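PDB 5TE9: response regulator receiver protein from Paraburkholderia phymatum, which probably acts as a phosphorylation-controlled signalling switch, its receiver domain taking a phosphoryl group from a partner histidine kinase. Local coordinates for the interface of chains A and B. Numbering follows the deposited sequence. Chains: chain A/B, Response regulator receiver protein.

The interface of chains A and B. Residues chain A 41-43, 153; chain B 146-148.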
loop_
_atom_site.group_PDB
_atom_site.type_symbol
_atom_site.label_atom_id
_atom_site.label_comp_id
_atom_site.label_asym_id
_atom_site.label_seq_id
_atom_site.Cartn_x
_atom_site.Cartn_y
_atom_site.Cartn_z
ATOM N N LYS A 41 4.775 4.658 4.974
ATOM C CA LYS A 41 4.211 5.829 4.304
ATOM C C LYS A 41 2.733 5.642 3.997
ATOM O O LYS A 41 2.267 5.905 2.886
ATOM C CB LYS A 41 4.986 6.166 3.026
ATOM C CG LYS A 41 6.282 6.899 3.257
ATOM C CD LYS A 41 7.351 6.331 2.331
ATOM C CE LYS A 41 8.116 7.404 1.596
ATOM N NZ LYS A 41 7.287 8.139 0.630
ATOM N N LEU A 42 1.989 5.166 4.987
ATOM C CA LEU A 42 0.540 5.163 4.879
ATOM C C LEU A 42 0.045 6.557 5.185
ATOM O O LEU A 42 0.383 7.128 6.223
ATOM C CB LEU A 42 -0.093 4.159 5.840
ATOM C CG LEU A 42 -0.429 2.811 5.217
ATOM C CD1 LEU A 42 -0.675 1.820 6.325
ATOM C CD2 LEU A 42 -1.649 2.934 4.317
ATOM N N LEU A 43 -0.741 7.114 4.281
ATOM C CA LEU A 43 -1.293 8.430 4.529
ATOM C C LEU A 43 -2.549 8.403 5.385
ATOM O O LEU A 43 -2.978 9.465 5.836
ATOM C CB LEU A 43 -1.597 9.130 3.210
ATOM C CG LEU A 43 -0.365 9.779 2.574
ATOM C CD1 LEU A 43 -0.758 10.666 1.406
ATOM C CD2 LEU A 43 0.372 10.577 3.632
ATOM N N LEU A 153 2.787 13.239 -4.154
ATOM C CA LEU A 153 2.509 14.323 -3.221
ATOM C C LEU A 153 3.567 15.408 -3.379
ATOM O O LEU A 153 4.756 15.096 -3.559
ATOM C CB LEU A 153 2.495 13.825 -1.766
ATOM C CG LEU A 153 1.363 14.303 -0.852
ATOM C CD1 LEU A 153 0.101 13.498 -1.110
ATOM C CD2 LEU A 153 1.757 14.230 0.621
ATOM N N PHE B 146 6.320 9.737 -3.025
ATOM C CA PHE B 146 5.345 8.665 -3.184
ATOM C C PHE B 146 4.821 8.206 -1.827
ATOM O O PHE B 146 5.587 8.073 -0.873
ATOM C CB PHE B 146 5.947 7.459 -3.905
ATOM C CG PHE B 146 6.132 7.651 -5.375
ATOM C CD1 PHE B 146 5.668 8.786 -6.003
ATOM C CD2 PHE B 146 6.766 6.680 -6.127
ATOM C CE1 PHE B 146 5.845 8.955 -7.359
ATOM C CE2 PHE B 146 6.948 6.836 -7.483
ATOM C CZ PHE B 146 6.489 7.978 -8.105
ATOM N N TRP B 147 3.520 7.921 -1.760
ATOM C CA TRP B 147 2.885 7.488 -0.523
ATOM C C TRP B 147 1.856 6.407 -0.815
ATOM O O TRP B 147 1.243 6.390 -1.884
ATOM C CB TRP B 147 2.188 8.642 0.193
ATOM C CG TRP B 147 3.080 9.760 0.545
ATOM C CD1 TRP B 147 3.531 10.751 -0.291
ATOM C CD2 TRP B 147 3.629 10.037 1.831
ATOM N NE1 TRP B 147 4.340 11.615 0.401
ATOM C CE2 TRP B 147 4.418 11.202 1.705
ATOM C CE3 TRP B 147 3.539 9.409 3.078
ATOM C CZ2 TRP B 147 5.103 11.749 2.771
ATOM C CZ3 TRP B 147 4.221 9.945 4.131
ATOM C CH2 TRP B 147 4.991 11.113 3.979
ATOM N N PHE B 148 1.667 5.508 0.152
ATOM C CA PHE B 148 0.577 4.552 0.107
ATOM C C PHE B 148 -0.675 5.129 0.753
ATOM O O PHE B 148 -0.616 5.750 1.816
ATOM C CB PHE B 148 0.950 3.260 0.826
ATOM C CG PHE B 148 1.800 2.349 0.024
ATOM C CD1 PHE B 148 1.343 1.842 -1.185
ATOM C CD2 PHE B 148 3.052 1.976 0.474
ATOM C CE1 PHE B 148 2.120 0.989 -1.924
ATOM C CE2 PHE B 148 3.835 1.115 -0.269
ATOM C CZ PHE B 148 3.370 0.627 -1.470
#
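B:Trp147 turns its CG anti to its own carbonyl carbon (chi1 -59°), and a chi2 of 79° stands the indole up from the strand so that chain A can reach both faces. On one face lies A:Leu43, whose methyl CD2 sits 3.4 Å from CE3 of B:Trp147, above the plane and toward the benzo rim. Its other methyl and CG lean on CB of the same tryptophan. A:Leu153 approaches from this side too, at the pyrrole end: its CB comes in at the rim beside CD1 and NE1, 3.6 Å from CD1 of B:Trp147, while its methyl CD2 sits over NE1.

The opposite face belongs to A:Lys41. Its aliphatic stem crosses the indole at about a right angle, with CB 3.6 Å from CE3 of B:Trp147. Bends farther along the chain carry the amine NZ over the five-membered ring, 4.3 Å from the ring centroid of B:Trp147, an apparent cation-pi contact that stays tentative because NZ is modelled implausibly close to the carbonyl O of B:Phe146.

Along the strand backbone, two bonds tie the chains together. N of B:Phe148 donates to O of A:Lys41 at 2.8 Å. In return, O of B:Phe148 accepts from N of A:Leu43, also at 2.8 Å. One residue of strand 146-152 thus serves as both donor and acceptor, spanning A:Leu42 in a parallel beta bridge. That pairing probably helps set the register that brings A:Lys41 and A:Leu43 to opposite faces of the tryptophan.

The patch docks the C-terminal strand of one copy against the segment following helix 27-39 of the other, with the partner's own C-terminal end contributing through A:Leu153, and the two-fold axis repeats it with the chains exchanged. Such reciprocal docking of C-terminal strands would suit a receiver-domain dimer, although the structure alone does not show that this pairing forms in the cell.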